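Local coordinates for protein BAG family molecular chaperone regulator 1 (Arabidopsis thaliana, PDB 4HWC) that probably acts as a co-chaperone that binds the ATPase domain of Hsp70-type chaperones through its BAG domain and regulates programmed cell death and stress responses, at residues Gly21-Ser24 and Ala25-Val29; Val75-Tyr78 and Val79-Leu82; Leu66-Lys69 and Met70-Arg74. All coordinates share one frame; numbering follows the deposited sequence.

Interaction 1 (Gly21-Ser24 and Ala25-Val29)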
loop_
_atom_site.group_PDB
_atom_site.type_symbol
_atom_site.label_atom_id
_atom_site.label_comp_id
_atom_site.label_asym_id
_atom_site.label_seq_id
_atom_site.Cartn_x
_atom_site.Cartn_y
_atom_site.Cartn_z
ATOM N N GLY A 21 -7.027 -2.964 -2.169
ATOM C CA GLY A 21 -8.311 -3.111 -2.837
ATOM C C GLY A 21 -8.605 -1.846 -3.622
ATOM O O GLY A 21 -9.162 -1.898 -4.725
ATOM N N ARG A 22 -8.236 -0.704 -3.051
ATOM C CA ARG A 22 -8.439 0.569 -3.745
ATOM C C ARG A 22 -7.557 0.638 -4.979
ATOM O O ARG A 22 -7.956 1.151 -6.023
ATOM C CB ARG A 22 -8.090 1.739 -2.833
ATOM C CG ARG A 22 -8.953 1.924 -1.611
ATOM C CD ARG A 22 -9.064 3.409 -1.338
ATOM N NE ARG A 22 -9.186 3.723 0.085
ATOM C CZ ARG A 22 -9.438 4.952 0.532
ATOM N NH1 ARG A 22 -9.601 5.956 -0.321
ATOM N NH2 ARG A 22 -9.495 5.177 1.853
ATOM N N VAL A 23 -6.342 0.113 -4.873
ATOM C CA VAL A 23 -5.439 0.105 -6.011
ATOM C C VAL A 23 -6.092 -0.722 -7.114
ATOM O O VAL A 23 -6.157 -0.294 -8.268
ATOM C CB VAL A 23 -4.055 -0.502 -5.650
ATOM C CG1 VAL A 23 -3.207 -0.656 -6.917
ATOM C CG2 VAL A 23 -3.337 0.413 -4.671
ATOM N N SER A 24 -6.596 -1.896 -6.748
ATOM C CA SER A 24 -7.261 -2.774 -7.705
ATOM C C SER A 24 -8.459 -2.072 -8.347
ATOM O O SER A 24 -8.707 -2.228 -9.538
ATOM C CB SER A 24 -7.715 -4.065 -7.003
ATOM O OG SER A 24 -8.394 -4.923 -7.900
ATOM N N ALA A 25 -9.204 -1.301 -7.560
ATOM C CA ALA A 25 -10.361 -0.577 -8.094
ATOM C C ALA A 25 -9.911 0.451 -9.130
ATOM O O ALA A 25 -10.522 0.592 -10.188
ATOM C CB ALA A 25 -11.110 0.112 -6.968
ATOM N N PHE A 26 -8.835 1.169 -8.820
ATOM C CA PHE A 26 -8.298 2.179 -9.724
ATOM C C PHE A 26 -7.850 1.535 -11.028
ATOM O O PHE A 26 -8.029 2.096 -12.113
ATOM C CB PHE A 26 -7.100 2.903 -9.086
ATOM C CG PHE A 26 -7.473 3.886 -8.005
ATOM C CD1 PHE A 26 -8.772 4.378 -7.898
ATOM C CD2 PHE A 26 -6.506 4.348 -7.108
ATOM C CE1 PHE A 26 -9.107 5.315 -6.918
ATOM C CE2 PHE A 26 -6.829 5.286 -6.124
ATOM C CZ PHE A 26 -8.134 5.771 -6.029
ATOM N N GLU A 27 -7.245 0.357 -10.923
ATOM C CA GLU A 27 -6.793 -0.341 -12.113
ATOM C C GLU A 27 -7.967 -0.731 -13.016
ATOM O O GLU A 27 -7.899 -0.567 -14.235
ATOM C CB GLU A 27 -5.993 -1.582 -11.716
ATOM C CG GLU A 27 -4.609 -1.251 -11.155
ATOM C CD GLU A 27 -3.829 -2.492 -10.763
ATOM O OE1 GLU A 27 -4.241 -3.176 -9.803
ATOM O OE2 GLU A 27 -2.809 -2.787 -11.420
ATOM N N MET A 28 -9.039 -1.240 -12.415
ATOM C CA MET A 28 -10.223 -1.651 -13.174
ATOM C C MET A 28 -10.872 -0.459 -13.877
ATOM O O MET A 28 -11.247 -0.546 -15.046
ATOM C CB MET A 28 -11.243 -2.320 -12.248
ATOM C CG MET A 28 -12.482 -2.846 -12.973
ATOM S SD MET A 28 -12.089 -4.009 -14.311
ATOM C CE MET A 28 -11.654 -5.467 -13.364
ATOM N N VAL A 29 -11.016 0.647 -13.156
ATOM C CA VAL A 29 -11.585 1.856 -13.733
ATOM C C VAL A 29 -10.785 2.214 -14.984
ATOM O O VAL A 29 -11.354 2.449 -16.051
ATOM C CB VAL A 29 -11.517 3.038 -12.731
ATOM C CG1 VAL A 29 -11.811 4.365 -13.438
ATOM C CG2 VAL A 29 -12.517 2.818 -11.604
#
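The Phe26 ring has the carbonyl oxygen of Arg22, one turn earlier, over one of its faces: Arg22 O stands 3.4 Å above the ring plane, displaced toward the rim, and its nearest ring atom is Phe26 CG. Val23 O comes at the ring obliquely. What puts the ring there is its first torsion, with CG opposite the carbonyl carbon and beside the backbone N (chi1 -74°), which lays the aromatic back along the preceding turn. The same Arg22 O accepts the backbone bond from Phe26 N at 2.9 Å, so one oxygen both takes an N-H and underlies the ring. The ring itself points into the bundle, packing against Leu41 and Val44 of helix 38-55, Leu82 and Leu85 of helix 62-88, and Ile36 in the loop after its own helix.

On the side turned to helix 62-88, Glu27 and Val23 slant across each other. Glu27 carries CG next to its backbone N and continues extended, bringing OE1 to 4.0 Å from Val23 CG1; Glu27 CG lies 3.4 Å from Val23 O, which also accepts the Glu27 N-H. Both side chains also touch Thr81. The remaining rungs, Ala25 N to Gly21 O at 2.9 Å and Met28 N to Ser24 O at 3.1 Å, run along the outer side, where Gly21, Ser24, Ala25 and Met28 are exposed.

This is a regular i to i+4 ladder in an amphipathic alpha-helix, here the first helix of the antiparallel three-helix bundle that defines the BAG domain.

Interaction 2 (Val75-Tyr78 and Val79-Leu82)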
loop_
_atom_site.group_PDB
_atom_site.type_symbol
_atom_site.label_atom_id
_atom_site.label_comp_id
_atom_site.label_asym_id
_atom_site.label_seq_id
_atom_site.Cartn_x
_atom_site.Cartn_y
_atom_site.Cartn_z
ATOM N N VAL A 75 3.719 -2.512 0.172
ATOM C CA VAL A 75 3.456 -1.083 0.046
ATOM C C VAL A 75 4.256 -0.447 -1.086
ATOM O O VAL A 75 3.726 0.357 -1.856
ATOM C CB VAL A 75 3.771 -0.339 1.365
ATOM C CG1 VAL A 75 3.624 1.169 1.158
ATOM C CG2 VAL A 75 2.819 -0.800 2.457
ATOM N N GLN A 76 5.537 -0.798 -1.178
ATOM C CA GLN A 76 6.379 -0.273 -2.239
ATOM C C GLN A 76 5.791 -0.649 -3.603
ATOM O O GLN A 76 5.763 0.170 -4.524
ATOM C CB GLN A 76 7.808 -0.821 -2.103
ATOM C CG GLN A 76 8.579 -0.220 -0.925
ATOM C CD GLN A 76 9.911 -0.903 -0.661
ATOM O OE1 GLN A 76 10.740 -0.397 0.100
ATOM N NE2 GLN A 76 10.117 -2.058 -1.275
ATOM N N ASN A 77 5.304 -1.882 -3.721
ATOM C CA ASN A 77 4.722 -2.348 -4.973
ATOM C C ASN A 77 3.461 -1.569 -5.318
ATOM O O ASN A 77 3.266 -1.194 -6.468
ATOM C CB ASN A 77 4.379 -3.847 -4.905
ATOM C CG ASN A 77 5.605 -4.737 -4.979
ATOM O OD1 ASN A 77 6.703 -4.280 -5.278
ATOM N ND2 ASN A 77 5.414 -6.025 -4.714
ATOM N N TYR A 78 2.596 -1.340 -4.331
ATOM C CA TYR A 78 1.361 -0.600 -4.589
ATOM C C TYR A 78 1.643 0.852 -4.956
ATOM O O TYR A 78 1.000 1.405 -5.845
ATOM C CB TYR A 78 0.427 -0.641 -3.381
ATOM C CG TYR A 78 -0.240 -1.978 -3.146
ATOM C CD1 TYR A 78 -0.801 -2.707 -4.199
ATOM C CD2 TYR A 78 -0.375 -2.480 -1.860
ATOM C CE1 TYR A 78 -1.475 -3.918 -3.961
ATOM C CE2 TYR A 78 -1.039 -3.675 -1.614
ATOM C CZ TYR A 78 -1.592 -4.383 -2.661
ATOM O OH TYR A 78 -2.253 -5.557 -2.382
ATOM N N VAL A 79 2.598 1.480 -4.278
ATOM C CA VAL A 79 2.917 2.867 -4.608
ATOM C C VAL A 79 3.472 2.914 -6.033
ATOM O O VAL A 79 3.179 3.831 -6.800
ATOM C CB VAL A 79 3.937 3.469 -3.605
ATOM C CG1 VAL A 79 4.362 4.869 -4.062
ATOM C CG2 VAL A 79 3.299 3.563 -2.228
ATOM N N GLU A 80 4.260 1.906 -6.387
ATOM C CA GLU A 80 4.845 1.810 -7.721
ATOM C C GLU A 80 3.725 1.716 -8.757
ATOM O O GLU A 80 3.766 2.362 -9.802
ATOM C CB GLU A 80 5.733 0.567 -7.797
ATOM C CG GLU A 80 6.393 0.321 -9.143
ATOM C CD GLU A 80 7.277 -0.916 -9.117
ATOM O OE1 GLU A 80 8.140 -1.050 -10.002
ATOM O OE2 GLU A 80 7.104 -1.756 -8.204
ATOM N N THR A 81 2.724 0.898 -8.456
ATOM C CA THR A 81 1.578 0.726 -9.343
ATOM C C THR A 81 0.800 2.036 -9.464
ATOM O O THR A 81 0.399 2.431 -10.563
ATOM C CB THR A 81 0.652 -0.383 -8.805
ATOM O OG1 THR A 81 1.352 -1.634 -8.839
ATOM C CG2 THR A 81 -0.621 -0.494 -9.638
ATOM N N LEU A 82 0.593 2.715 -8.340
ATOM C CA LEU A 82 -0.144 3.975 -8.344
ATOM C C LEU A 82 0.601 5.093 -9.071
ATOM O O LEU A 82 -0.020 5.930 -9.732
ATOM C CB LEU A 82 -0.456 4.419 -6.916
ATOM C CG LEU A 82 -1.486 3.618 -6.115
ATOM C CD1 LEU A 82 -1.579 4.189 -4.705
ATOM C CD2 LEU A 82 -2.843 3.687 -6.795
HETATM O O HOH W 1 4.317 -2.614 -8.488
#
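Val79 N to Val75 O, Glu80 N to Gln76 O, Thr81 N to Asn77 O and Leu82 N to Tyr78 O form an unbroken i to i+4 series of backbone hydrogen bonds. The last is the shortest, with Leu82 N 2.8 Å from Tyr78 O.

Asn77 O takes more than its helical bond. Besides the N-H of Thr81 it accepts a hydrogen from an ordered water at 2.7 Å, and that water gives a second one to Glu80 OE2 at 2.9 Å, tying the carboxylate back to the main chain of the preceding turn. Thr81 OG1 also stands 3.1 Å from Asn77 O; its first torsion (chi1 -65°) sets the hydroxyl beside its own backbone N and so back over that carbonyl, though Asn77 O may not be the only acceptor for its proton. The Asn77 amide and the Glu80 carboxylate lie side by side and point the same way, their planes 40° apart, with Asn77 OD1 3.9 Å from Glu80 OE2; it is the water that joins the Glu80 carboxylate to this turn.

Apolar contact is lighter. Val75 CG1 and Val79 CG2 meet at 4.2 Å, and Val79 CG2 also rests 3.3 Å from Val75 O, since this methyl lies beside the backbone N. Leu82 CG lies 3.3 Å from Tyr78 O, and the leucine methyls continue into the core.

Within the bundle this part of helix 62-88 faces both partners: Val75 reaches Leu52 and Leu82 reaches Val44, Ile45 and Leu48 of helix 38-55, while Tyr78 packs on Val16 of helix 5-31, which the Thr81 and Leu82 side chains also face.

Interaction 3 (Leu66-Lys69 and Met70-Arg74)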
loop_
_atom_site.group_PDB
_atom_site.type_symbol
_atom_site.label_atom_id
_atom_site.label_comp_id
_atom_site.label_asym_id
_atom_site.label_seq_id
_atom_site.Cartn_x
_atom_site.Cartn_y
_atom_site.Cartn_z
ATOM N N LEU A 66 10.931 -10.830 8.993
ATOM C CA LEU A 66 10.633 -11.148 7.605
ATOM C C LEU A 66 9.226 -10.665 7.252
ATOM O O LEU A 66 8.989 -10.166 6.147
ATOM C CB LEU A 66 10.737 -12.654 7.368
ATOM C CG LEU A 66 10.464 -13.081 5.927
ATOM C CD1 LEU A 66 11.490 -12.440 5.007
ATOM C CD2 LEU A 66 10.514 -14.596 5.817
ATOM N N GLN A 67 8.295 -10.813 8.191
ATOM C CA GLN A 67 6.919 -10.380 7.969
ATOM C C GLN A 67 6.837 -8.869 7.799
ATOM O O GLN A 67 6.026 -8.364 7.019
ATOM C CB GLN A 67 6.025 -10.815 9.132
ATOM C CG GLN A 67 5.747 -12.303 9.154
ATOM C CD GLN A 67 5.155 -12.794 7.845
ATOM O OE1 GLN A 67 4.153 -12.261 7.364
ATOM N NE2 GLN A 67 5.773 -13.818 7.261
ATOM N N ARG A 68 7.677 -8.147 8.532
ATOM C CA ARG A 68 7.698 -6.694 8.431
ATOM C C ARG A 68 8.208 -6.290 7.049
ATOM O O ARG A 68 7.642 -5.404 6.401
ATOM C CB ARG A 68 8.606 -6.093 9.502
ATOM C CG ARG A 68 8.551 -4.567 9.582
ATOM C CD ARG A 68 9.589 -4.027 10.550
ATOM N NE ARG A 68 10.930 -4.097 9.986
ATOM C CZ ARG A 68 11.422 -3.216 9.122
ATOM N NH1 ARG A 68 10.684 -2.184 8.731
ATOM N NH2 ARG A 68 12.642 -3.379 8.633
ATOM N N LYS A 69 9.279 -6.942 6.599
ATOM C CA LYS A 69 9.851 -6.628 5.290
ATOM C C LYS A 69 8.887 -6.979 4.164
ATOM O O LYS A 69 8.876 -6.325 3.118
ATOM C CB LYS A 69 11.174 -7.373 5.078
ATOM C CG LYS A 69 12.338 -6.855 5.910
ATOM C CD LYS A 69 13.564 -7.741 5.683
ATOM C CE LYS A 69 14.708 -7.392 6.612
ATOM N NZ LYS A 69 15.844 -8.340 6.409
ATOM N N MET A 70 8.093 -8.023 4.357
ATOM C CA MET A 70 7.134 -8.385 3.324
ATOM C C MET A 70 6.078 -7.288 3.210
ATOM O O MET A 70 5.677 -6.927 2.108
ATOM C CB MET A 70 6.444 -9.721 3.627
ATOM C CG MET A 70 5.343 -10.058 2.605
ATOM S SD MET A 70 4.618 -11.709 2.747
ATOM C CE MET A 70 3.634 -11.535 4.228
ATOM N N GLN A 71 5.621 -6.757 4.342
ATOM C CA GLN A 71 4.611 -5.703 4.287
ATOM C C GLN A 71 5.199 -4.454 3.660
ATOM O O GLN A 71 4.515 -3.724 2.940
ATOM C CB GLN A 71 4.062 -5.386 5.683
ATOM C CG GLN A 71 3.287 -6.535 6.297
ATOM C CD GLN A 71 2.144 -7.023 5.413
ATOM O OE1 GLN A 71 1.888 -8.226 5.319
ATOM N NE2 GLN A 71 1.446 -6.094 4.774
ATOM N N VAL A 72 6.473 -4.197 3.928
ATOM C CA VAL A 72 7.123 -3.036 3.342
ATOM C C VAL A 72 7.138 -3.200 1.823
ATOM O O VAL A 72 6.871 -2.257 1.079
ATOM C CB VAL A 72 8.572 -2.895 3.845
ATOM C CG1 VAL A 72 9.309 -1.862 3.017
ATOM C CG2 VAL A 72 8.575 -2.486 5.324
ATOM N N LYS A 73 7.451 -4.409 1.372
ATOM C CA LYS A 73 7.507 -4.699 -0.060
ATOM C C LYS A 73 6.139 -4.537 -0.707
ATOM O O LYS A 73 6.034 -4.048 -1.835
ATOM C CB LYS A 73 8.022 -6.121 -0.289
ATOM C CG LYS A 73 8.161 -6.507 -1.761
ATOM C CD LYS A 73 9.164 -5.609 -2.471
ATOM C CE LYS A 73 9.387 -6.073 -3.912
ATOM N NZ LYS A 73 10.390 -5.221 -4.591
ATOM N N ARG A 74 5.095 -4.956 0.002
ATOM C CA ARG A 74 3.736 -4.835 -0.523
ATOM C C ARG A 74 3.414 -3.376 -0.795
ATOM O O ARG A 74 2.887 -3.043 -1.849
ATOM C CB ARG A 74 2.707 -5.378 0.474
ATOM C CG ARG A 74 2.503 -6.871 0.428
ATOM C CD ARG A 74 1.013 -7.184 0.475
ATOM N NE ARG A 74 0.442 -6.904 1.779
ATOM C CZ ARG A 74 -0.860 -6.839 2.035
ATOM N NH1 ARG A 74 -1.263 -6.585 3.264
ATOM N NH2 ARG A 74 -1.752 -7.004 1.067
#
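Met70 lies alongside Gln67, both side chains pointing the same way, and its terminal methyl reaches the amide: Met70 CE is 3.3 Å from Gln67 OE1 and 4.1 Å from Gln67 CD. The pair sits in the first half of helix 62-88, the third helix of the BAG three-helix bundle. Each side chain curls to meet the other. Gln67 leaves the backbone with CG beside its N and then bends at chi2 (-55°), which brings its amide back toward the next turn although the side chain starts out pointing away. Met70 runs straight until its last torsion, where a bend at chi3 (73°) swings the methyl over to the amide oxygen. The contact is van der Waals in kind and lies at the surface.

A second pair, Arg68 and Val72, also runs side by side. Arg68 NH1 comes to 4.0 Å from Val72 CG2, which approaches the guanidinium obliquely. This is packing; the polar partner of Arg68 NH1 is the carbonyl oxygen of Leu55, at the end of helix 38-55, so the arginine ties two helices together. Val72 packs on Leu52 and Leu55 of that same helix.

Gln71 is buried between the two partner helices, against Ile9 and Val16 of helix 5-31 and Leu55 of helix 38-55; its CG lies 3.4 Å from Gln67 O. Arg74 forms a salt bridge with Asp17 of helix 5-31.

Four i to i+4 backbone bonds run beneath, from the amides of Met70, Gln71, Val72 and Lys73. Arg68 O is met from two directions: it accepts Val72 N at 3.0 Å, and Val72 CG2 presses on it at 3.2 Å.

All three are one-turn contacts within helices of one three-helix bundle. Interaction 2 lies nearest the chain's centre and is partly buried; interactions 1 and 3 are largely surface contacts, on opposite sides of that centre and about 21 Å apart between centres. Interactions 2 and 3 adjoin along helix 62-88, whereas interaction 1 belongs to helix 5-31 and touches interaction 2 directly, through packing alone. The chemistry follows position. Interaction 1 turns an aromatic ring inward, interaction 2 pairs core-facing aliphatics with a water-bridged outer side, and interaction 3 uses long polar chains, its two arginines bonding to the other helices.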